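Local coordinates for resiniferatoxin-binding, phosphotriesterase-related protein (PDB 3K2G) that probably hydrolyses phosphoric esters at a two-zinc centre in a TIM barrel of the phosphotriesterase family, at residues M17-P22 with R120-T125; G176-S181 with E189-G194; V208-W213 with H218-L223. All coordinates share one frame; numbering follows the deposited sequence.

Overall arrangement
The three contacts follow one another along the chain. Contacts 2 and 3 tie pieces of a TIM barrel to the helices around it, and contact 1 sets the N-terminal hairpin on a helix. Contacts 2 and 3 are neighbours, with centres about 9 Å apart: the backbone Ile178 O lies 2.8 Å from His209 N, probably hydrogen-bonded, and Glu177 and His209 bind the same zinc ion. Both contacts pack an outer helix against chain that carries a zinc ligand. Contact 1 lies away from the metal site. Its centre is about 26 Å from that of contact 2 and about 30 Å from that of contact 3, on the opposite side of the chain's centre from contact 3.

Contact 1: residues M17-P22 with R120-T125; sequences MTVDGP and RISAET
The hydroxyl of Ser122 sits among several acceptors. Its OG lies 2.9 Å from Asp20 OD2, within hydrogen-bonding range, and it also reaches the carbonyl of Arg119 and, weakly, that of Leu118, one helical turn back. Its torsion explains this: OG stands between the backbone N and the carbonyl carbon (chi1 67°), leaning back over the preceding turn while remaining within reach of the carboxylate. Asp20 comes from the tip of a hairpin with a two-residue loop, the type I turn from Thr18 to Gly21, and meets the serine through one carboxylate oxygen. Beside it Val19 adds a touch, with CG2 3.9 Å from Ser122 OG. The side chain of Val19 also packs on Leu118, Val129 and Met131, so a branched hydrocarbon suits the buried side of the turn and a carboxylate the exposed side. Thr18 braces the hairpin from within. Its OG1 is 2.7 Å from Gly21 O, on a lone pair in the carbonyl plane, and it accepts from Asp20 N at 3.2 Å, an ST turn. Gly21 O also takes Thr18 N, so two donors grip it, while the backbone angles of Gly21 would press a CB against the carbonyl before it. The one proton of Ser122 has more than one acceptor within reach, so Asp20 need not hold it alone: the hydroxyl lies between a carboxylate and helix carbonyls, beside a buried valine.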
loop_
_atom_site.group_PDB
_atom_site.type_symbol
_atom_site.label_atom_id
_atom_site.label_comp_id
_atom_site.label_asym_id
_atom_site.label_seq_id
_atom_site.Cartn_x
_atom_site.Cartn_y
_atom_site.Cartn_z
HETATM N N MSE B 17 -5.378 22.353 -37.223
HETATM C CA MSE B 17 -4.659 22.195 -38.477
HETATM C C MSE B 17 -4.269 20.761 -38.812
HETATM O O MSE B 17 -3.407 20.185 -38.157
HETATM C CB MSE B 17 -3.393 23.046 -38.463
HETATM C CG MSE B 17 -2.618 23.016 -39.782
HETATM SE SE MSE B 17 -3.564 23.807 -41.298
HETATM C CE MSE B 17 -3.200 25.686 -40.865
ATOM N N THR B 18 -4.899 20.194 -39.836
ATOM C CA THR B 18 -4.573 18.838 -40.271
ATOM C C THR B 18 -3.734 18.967 -41.542
ATOM O O THR B 18 -3.607 20.062 -42.097
ATOM C CB THR B 18 -5.829 18.014 -40.615
ATOM O OG1 THR B 18 -6.406 18.501 -41.831
ATOM C CG2 THR B 18 -6.851 18.107 -39.506
ATOM N N VAL B 19 -3.170 17.855 -42.003
ATOM C CA VAL B 19 -2.345 17.861 -43.208
ATOM C C VAL B 19 -3.133 18.293 -44.439
ATOM O O VAL B 19 -2.552 18.618 -45.473
ATOM C CB VAL B 19 -1.752 16.473 -43.488
ATOM C CG1 VAL B 19 -0.798 16.086 -42.372
ATOM C CG2 VAL B 19 -2.874 15.455 -43.628
ATOM N N ASP B 20 -4.455 18.275 -44.333
ATOM C CA ASP B 20 -5.301 18.678 -45.445
ATOM C C ASP B 20 -5.944 20.033 -45.173
ATOM O O ASP B 20 -6.898 20.418 -45.844
ATOM C CB ASP B 20 -6.389 17.636 -45.704
ATOM C CG ASP B 20 -5.818 16.267 -46.029
ATOM O OD1 ASP B 20 -4.925 16.179 -46.907
ATOM O OD2 ASP B 20 -6.267 15.283 -45.408
ATOM N N GLY B 21 -5.425 20.748 -44.184
ATOM C CA GLY B 21 -5.974 22.053 -43.877
ATOM C C GLY B 21 -6.732 22.120 -42.564
ATOM O O GLY B 21 -6.816 21.134 -41.833
ATOM N N PRO B 22 -7.303 23.292 -42.243
ATOM C CA PRO B 22 -8.060 23.511 -41.013
ATOM C C PRO B 22 -9.412 22.822 -40.976
ATOM O O PRO B 22 -10.076 22.659 -41.997
ATOM C CB PRO B 22 -8.220 25.031 -40.970
ATOM C CG PRO B 22 -7.077 25.530 -41.789
ATOM C CD PRO B 22 -7.083 24.570 -42.936
ATOM N N ARG B 120 -1.499 10.932 -48.236
ATOM C CA ARG B 120 -2.001 9.782 -48.974
ATOM C C ARG B 120 -2.796 8.910 -48.006
ATOM O O ARG B 120 -3.850 8.377 -48.354
ATOM C CB ARG B 120 -0.849 8.977 -49.582
ATOM C CG ARG B 120 -1.307 7.697 -50.264
ATOM C CD ARG B 120 -0.143 6.888 -50.803
ATOM N NE ARG B 120 -0.546 5.509 -51.072
ATOM C CZ ARG B 120 0.291 4.527 -51.391
ATOM N NH1 ARG B 120 1.594 4.760 -51.490
ATOM N NH2 ARG B 120 -0.175 3.303 -51.596
ATOM N N ILE B 121 -2.296 8.782 -46.781
ATOM C CA ILE B 121 -2.979 7.976 -45.778
ATOM C C ILE B 121 -4.338 8.582 -45.429
ATOM O O ILE B 121 -5.347 7.879 -45.389
ATOM C CB ILE B 121 -2.128 7.844 -44.498
ATOM C CG1 ILE B 121 -0.812 7.134 -44.834
ATOM C CG2 ILE B 121 -2.902 7.081 -43.436
ATOM C CD1 ILE B 121 0.145 7.015 -43.674
ATOM N N SER B 122 -4.365 9.890 -45.188
ATOM C CA SER B 122 -5.619 10.556 -44.854
ATOM C C SER B 122 -6.575 10.475 -46.040
ATOM O O SER B 122 -7.774 10.271 -45.868
ATOM C CB SER B 122 -5.375 12.023 -44.489
ATOM O OG SER B 122 -4.936 12.767 -45.611
ATOM N N ALA B 123 -6.036 10.626 -47.244
ATOM C CA ALA B 123 -6.861 10.571 -48.444
ATOM C C ALA B 123 -7.510 9.203 -48.649
ATOM O O ALA B 123 -8.709 9.113 -48.904
ATOM C CB ALA B 123 -6.032 10.946 -49.670
ATOM N N GLU B 124 -6.726 8.137 -48.520
ATOM C CA GLU B 124 -7.250 6.788 -48.725
ATOM C C GLU B 124 -8.025 6.173 -47.563
ATOM O O GLU B 124 -8.805 5.245 -47.769
ATOM C CB GLU B 124 -6.118 5.841 -49.125
ATOM C CG GLU B 124 -5.499 6.158 -50.474
ATOM C CD GLU B 124 -4.424 5.166 -50.860
ATOM O OE1 GLU B 124 -4.666 3.952 -50.711
ATOM O OE2 GLU B 124 -3.344 5.595 -51.319
ATOM N N THR B 125 -7.827 6.680 -46.349
ATOM C CA THR B 125 -8.525 6.125 -45.193
ATOM C C THR B 125 -9.718 6.966 -44.762
ATOM O O THR B 125 -10.648 6.456 -44.141
ATOM C CB THR B 125 -7.594 6.000 -43.983
ATOM O OG1 THR B 125 -7.195 7.307 -43.558
ATOM C CG2 THR B 125 -6.363 5.184 -44.343
#

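Contact 2: residues G176-S181 with E189-G194; sequences GEIGVS and EKSLRG. With ZN (zinc ion), chain I; ZN (zinc ion), chain J.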
loop_
_atom_site.group_PDB
_atom_site.type_symbol
_atom_site.label_atom_id
_atom_site.label_comp_id
_atom_site.label_asym_id
_atom_site.label_seq_id
_atom_site.Cartn_x
_atom_site.Cartn_y
_atom_site.Cartn_z
ATOM N N GLY B 176 5.472 18.843 -31.936
ATOM C CA GLY B 176 5.970 17.761 -31.127
ATOM C C GLY B 176 6.258 16.290 -31.272
ATOM O O GLY B 176 6.212 15.643 -32.314
ATOM N N GLU B 177 6.586 15.837 -30.066
ATOM C CA GLU B 177 7.051 14.541 -29.651
ATOM C C GLU B 177 8.470 15.094 -29.546
ATOM O O GLU B 177 9.374 14.694 -30.279
ATOM C CB GLU B 177 6.958 13.472 -30.742
ATOM C CG GLU B 177 7.921 12.280 -30.531
ATOM C CD GLU B 177 7.316 11.072 -29.818
ATOM O OE1 GLU B 177 7.470 10.951 -28.582
ATOM O OE2 GLU B 177 6.693 10.237 -30.508
ATOM N N ILE B 178 8.633 16.096 -28.680
ATOM C CA ILE B 178 9.941 16.703 -28.480
ATOM C C ILE B 178 10.735 15.766 -27.587
ATOM O O ILE B 178 10.267 15.379 -26.519
ATOM C CB ILE B 178 9.859 18.088 -27.800
ATOM C CG1 ILE B 178 8.937 19.027 -28.586
ATOM C CG2 ILE B 178 11.258 18.697 -27.716
ATOM C CD1 ILE B 178 9.384 19.306 -30.018
ATOM N N GLY B 179 11.934 15.408 -28.028
ATOM C CA GLY B 179 12.748 14.482 -27.265
ATOM C C GLY B 179 13.449 14.944 -26.000
ATOM O O GLY B 179 14.180 15.934 -25.988
ATOM N N VAL B 180 13.203 14.213 -24.919
ATOM C CA VAL B 180 13.836 14.461 -23.635
ATOM C C VAL B 180 14.244 13.077 -23.118
ATOM O O VAL B 180 13.390 12.240 -22.830
ATOM C CB VAL B 180 12.873 15.118 -22.624
ATOM C CG1 VAL B 180 13.586 15.338 -21.297
ATOM C CG2 VAL B 180 12.363 16.448 -23.177
ATOM N N SER B 181 15.547 12.835 -23.024
ATOM C CA SER B 181 16.051 11.548 -22.555
ATOM C C SER B 181 16.249 11.577 -21.046
ATOM O O SER B 181 16.137 12.631 -20.420
ATOM C CB SER B 181 17.389 11.237 -23.221
ATOM O OG SER B 181 18.405 12.083 -22.706
ATOM N N GLU B 189 17.599 20.127 -24.041
ATOM C CA GLU B 189 17.068 21.267 -23.300
ATOM C C GLU B 189 16.872 22.442 -24.251
ATOM O O GLU B 189 15.861 23.145 -24.185
ATOM C CB GLU B 189 18.025 21.683 -22.180
ATOM C CG GLU B 189 17.458 22.771 -21.278
ATOM C CD GLU B 189 18.407 23.178 -20.162
ATOM O OE1 GLU B 189 18.822 22.299 -19.377
ATOM O OE2 GLU B 189 18.729 24.381 -20.063
ATOM N N LYS B 190 17.853 22.652 -25.127
ATOM C CA LYS B 190 17.789 23.730 -26.112
ATOM C C LYS B 190 16.612 23.457 -27.035
ATOM O O LYS B 190 15.852 24.359 -27.386
ATOM C CB LYS B 190 19.073 23.778 -26.941
ATOM C CG LYS B 190 19.107 24.912 -27.966
ATOM C CD LYS B 190 20.304 24.780 -28.899
ATOM C CE LYS B 190 20.199 23.522 -29.748
ATOM N NZ LYS B 190 21.419 23.281 -30.561
ATOM N N SER B 191 16.477 22.198 -27.434
ATOM C CA SER B 191 15.394 21.784 -28.307
ATOM C C SER B 191 14.047 22.099 -27.660
ATOM O O SER B 191 13.165 22.679 -28.293
ATOM C CB SER B 191 15.495 20.281 -28.578
ATOM O OG SER B 191 14.348 19.803 -29.254
ATOM N N LEU B 192 13.898 21.714 -26.396
ATOM C CA LEU B 192 12.655 21.946 -25.666
ATOM C C LEU B 192 12.359 23.428 -25.465
ATOM O O LEU B 192 11.204 23.843 -25.522
ATOM C CB LEU B 192 12.692 21.239 -24.308
ATOM C CG LEU B 192 11.397 21.343 -23.490
ATOM C CD1 LEU B 192 10.235 20.782 -24.298
ATOM C CD2 LEU B 192 11.544 20.595 -22.175
ATOM N N ARG B 193 13.398 24.221 -25.217
ATOM C CA ARG B 193 13.221 25.658 -25.029
ATOM C C ARG B 193 12.729 26.290 -26.328
ATOM O O ARG B 193 11.844 27.146 -26.316
ATOM C CB ARG B 193 14.534 26.315 -24.590
ATOM C CG ARG B 193 14.969 25.957 -23.173
ATOM C CD ARG B 193 16.197 26.755 -22.750
ATOM N NE ARG B 193 16.604 26.483 -21.371
ATOM C CZ ARG B 193 15.897 26.820 -20.294
ATOM N NH1 ARG B 193 14.738 27.448 -20.422
ATOM N NH2 ARG B 193 16.349 26.524 -19.085
ATOM N N GLY B 194 13.294 25.854 -27.450
ATOM C CA GLY B 194 12.877 26.385 -28.736
ATOM C C GLY B 194 11.438 25.988 -29.024
ATOM O O GLY B 194 10.667 26.756 -29.604
HETATM ZN ZN ZN I . 5.917 8.149 -30.167
HETATM ZN ZN ZN J . 8.344 8.988 -27.607
HETATM O O HOH W 1 7.335 7.643 -28.909
HETATM O O HOH W 2 9.241 6.763 -27.397
#
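Ile178 meets the helix through its CG2 methyl, which lies 3.6 Å from Ser191 OG and 4.1 Å from Leu192 CD1. This methyl is held anti to the isoleucine's backbone N, with chi1 at -55°, and it fits beside the helix backbone where Ser191 and Leu192 join. Serine is small enough to let the strand come this close. Leu192 spreads its two methyls along residues 178-180: CD1 goes to Ile178, and CD2 lies 4.3 Å from Val180 CG2. Beta-branched residues on one side and a forked leucine on the other thus make a compact hydrocarbon seam. Around it, Val208 of the next strand and Leu223 of the following helix also touch Leu192, while Ser191 rests on Tyr135 and Met141. On the flank facing helix 217-226, Glu189 and Arg193, one turn apart, form a salt bridge with Arg193 NE 3.3 Å from Glu189 OE2, and Arg193 also pairs with Glu226 and Glu227. Glu177, next to Ile178, turns from the helix and binds the metals. Its chain bends at chi2 (95°), setting one carboxylate oxygen on each zinc ion, OE1 at 2.4 Å from the zinc of chain J, with water 1 bridging the pair. Strand 175-178, helix 186-202 and strand 206-208 form a beta-alpha-beta unit of the TIM barrel, and a carboxylate bridge, from glutamate here and from a carboxylated lysine in many relatives, is characteristic of the binuclear members.

Contact 3: residues V208-W213 with H218-L223; sequences VHLPGW and HRVLDL. With ZN (zinc ion), chain J.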
loop_
_atom_site.group_PDB
_atom_site.type_symbol
_atom_site.label_atom_id
_atom_site.label_comp_id
_atom_site.label_asym_id
_atom_site.label_seq_id
_atom_site.Cartn_x
_atom_site.Cartn_y
_atom_site.Cartn_z
ATOM N N VAL B 208 5.487 16.613 -25.357
ATOM C CA VAL B 208 6.835 16.253 -24.958
ATOM C C VAL B 208 7.033 14.781 -24.612
ATOM O O VAL B 208 6.317 14.212 -23.784
ATOM C CB VAL B 208 7.285 17.100 -23.740
ATOM C CG1 VAL B 208 8.730 16.793 -23.387
ATOM C CG2 VAL B 208 7.132 18.584 -24.051
ATOM N N HIS B 209 8.030 14.179 -25.253
ATOM C CA HIS B 209 8.385 12.789 -25.016
ATOM C C HIS B 209 9.131 12.716 -23.685
ATOM O O HIS B 209 10.096 13.440 -23.453
ATOM C CB HIS B 209 9.300 12.270 -26.126
ATOM C CG HIS B 209 10.074 11.043 -25.750
ATOM N ND1 HIS B 209 9.772 9.794 -26.245
ATOM C CD2 HIS B 209 11.122 10.869 -24.908
ATOM C CE1 HIS B 209 10.596 8.902 -25.723
ATOM N NE2 HIS B 209 11.425 9.528 -24.907
ATOM N N LEU B 210 8.681 11.823 -22.813
ATOM C CA LEU B 210 9.319 11.627 -21.512
ATOM C C LEU B 210 9.937 10.253 -21.462
ATOM O O LEU B 210 9.494 9.331 -22.158
ATOM C CB LEU B 210 8.309 11.749 -20.384
ATOM C CG LEU B 210 7.665 13.101 -20.075
ATOM C CD1 LEU B 210 6.630 12.977 -18.946
ATOM C CD2 LEU B 210 8.754 14.068 -19.679
ATOM N N PRO B 211 11.004 10.209 -20.846
ATOM C CA PRO B 211 11.523 8.906 -20.427
ATOM C C PRO B 211 10.720 8.296 -19.271
ATOM O O PRO B 211 10.965 8.695 -18.140
ATOM C CB PRO B 211 12.913 9.233 -19.872
ATOM C CG PRO B 211 12.788 10.608 -19.345
ATOM C CD PRO B 211 11.743 11.280 -20.190
ATOM N N GLY B 212 9.634 7.724 -19.719
ATOM C CA GLY B 212 8.632 7.191 -18.786
ATOM C C GLY B 212 9.027 6.501 -17.480
ATOM O O GLY B 212 8.427 6.748 -16.412
ATOM N N TRP B 213 10.190 5.775 -17.610
ATOM C CA TRP B 213 10.584 4.984 -16.435
ATOM C C TRP B 213 11.398 5.864 -15.509
ATOM O O TRP B 213 11.958 5.374 -14.555
ATOM C CB TRP B 213 11.377 3.730 -16.853
ATOM C CG TRP B 213 10.517 2.655 -17.401
ATOM C CD1 TRP B 213 9.950 1.627 -16.707
ATOM C CD2 TRP B 213 10.107 2.504 -18.757
ATOM N NE1 TRP B 213 9.208 0.838 -17.551
ATOM C CE2 TRP B 213 9.286 1.356 -18.820
ATOM C CE3 TRP B 213 10.352 3.231 -19.933
ATOM C CZ2 TRP B 213 8.706 0.915 -20.012
ATOM C CZ3 TRP B 213 9.777 2.795 -21.121
ATOM C CH2 TRP B 213 8.962 1.646 -21.150
ATOM N N HIS B 218 8.330 17.029 -13.892
ATOM C CA HIS B 218 8.236 18.330 -13.242
ATOM C C HIS B 218 9.339 19.274 -13.722
ATOM O O HIS B 218 9.117 20.477 -13.843
ATOM C CB HIS B 218 8.265 18.182 -11.716
ATOM C CG HIS B 218 6.930 17.849 -11.119
ATOM N ND1 HIS B 218 5.870 18.730 -11.125
ATOM C CD2 HIS B 218 6.473 16.721 -10.524
ATOM C CE1 HIS B 218 4.820 18.161 -10.562
ATOM N NE2 HIS B 218 5.160 16.939 -10.189
ATOM N N ARG B 219 10.523 18.737 -14.005
ATOM C CA ARG B 219 11.613 19.573 -14.501
ATOM C C ARG B 219 11.255 20.047 -15.912
ATOM O O ARG B 219 11.578 21.172 -16.307
ATOM C CB ARG B 219 12.933 18.792 -14.536
ATOM C CG ARG B 219 14.077 19.583 -15.165
ATOM C CD ARG B 219 15.382 18.798 -15.237
ATOM N NE ARG B 219 16.420 19.558 -15.933
ATOM C CZ ARG B 219 17.623 19.081 -16.245
ATOM N NH1 ARG B 219 17.951 17.836 -15.924
ATOM N NH2 ARG B 219 18.497 19.850 -16.884
ATOM N N VAL B 220 10.590 19.174 -16.668
ATOM C CA VAL B 220 10.165 19.497 -18.029
ATOM C C VAL B 220 9.156 20.635 -17.983
ATOM O O VAL B 220 9.283 21.607 -18.723
ATOM C CB VAL B 220 9.499 18.278 -18.747
ATOM C CG1 VAL B 220 8.640 18.754 -19.919
ATOM C CG2 VAL B 220 10.568 17.324 -19.264
ATOM N N LEU B 221 8.153 20.512 -17.112
ATOM C CA LEU B 221 7.135 21.553 -16.994
ATOM C C LEU B 221 7.724 22.856 -16.462
ATOM O O LEU B 221 7.279 23.943 -16.841
ATOM C CB LEU B 221 5.984 21.092 -16.094
ATOM C CG LEU B 221 5.122 19.949 -16.644
ATOM C CD1 LEU B 221 3.937 19.701 -15.705
ATOM C CD2 LEU B 221 4.620 20.292 -18.050
ATOM N N ASP B 222 8.720 22.750 -15.587
ATOM C CA ASP B 222 9.368 23.941 -15.039
ATOM C C ASP B 222 9.974 24.740 -16.193
ATOM O O ASP B 222 9.884 25.968 -16.229
ATOM C CB ASP B 222 10.487 23.560 -14.056
ATOM C CG ASP B 222 9.964 23.155 -12.681
ATOM O OD1 ASP B 222 8.737 23.185 -12.456
ATOM O OD2 ASP B 222 10.798 22.805 -11.820
ATOM N N LEU B 223 10.592 24.034 -17.134
ATOM C CA LEU B 223 11.221 24.681 -18.281
ATOM C C LEU B 223 10.175 25.272 -19.229
ATOM O O LEU B 223 10.300 26.414 -19.683
ATOM C CB LEU B 223 12.113 23.678 -19.015
ATOM C CG LEU B 223 12.849 24.193 -20.253
ATOM C CD1 LEU B 223 14.069 23.329 -20.524
ATOM C CD2 LEU B 223 11.902 24.187 -21.450
HETATM ZN ZN ZN J . 8.344 8.988 -27.607
HETATM O O HOH W 1 7.335 7.643 -28.909
HETATM O O HOH W 2 9.241 6.763 -27.397
#
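Val208 and Val220 each turn CG1 anti to the backbone N (chi1 -176° and 160°), which points these methyls at each other, tip to tip, with CG1 to CG1 at 4.0 Å. They belong to consecutive pieces of a TIM-barrel beta-alpha unit: Val208 lies on strand 206-208, a loop leads on, and helix 217-226 returns along the outside of the barrel. The other branch of Val220 serves the loop. Its CG2 lies 3.8 Å from Leu210 CD2, the two side chains meeting at a slant. Leu210 starts out flanking the helix, but its extended chain brings its end nearer. One valine therefore contacts the chain at two points, Val208 with one methyl and Leu210 with the other. The compact, branched shape suits a buried place between strand and helix. Val180, Leu192 and Leu236 close in around these three residues, so the seam is part of a wider apolar layer between the barrel strands and their helices. Just beyond Leu210 the chain turns at Pro211, the centre of an inverse gamma turn, with a weak bond of 2.9 Å from Gly212 N to Leu210 O. Toward helix 246-255, Asp222 forms a salt bridge with Arg255. His218 packs on Gln254 of a neighbouring subunit. Between the two apolar residues of the loop segment stands His209, whose side chain takes no part in the seam. Its ring reaches the metal site with the ND1 edge, meeting Tyr136 edge-to-face and sharing its zinc ion with Glu177 and His238. ND1 of His209 binds that zinc at 2.1 Å, and water 2, also a ligand, lies at the ring's edge and in its plane.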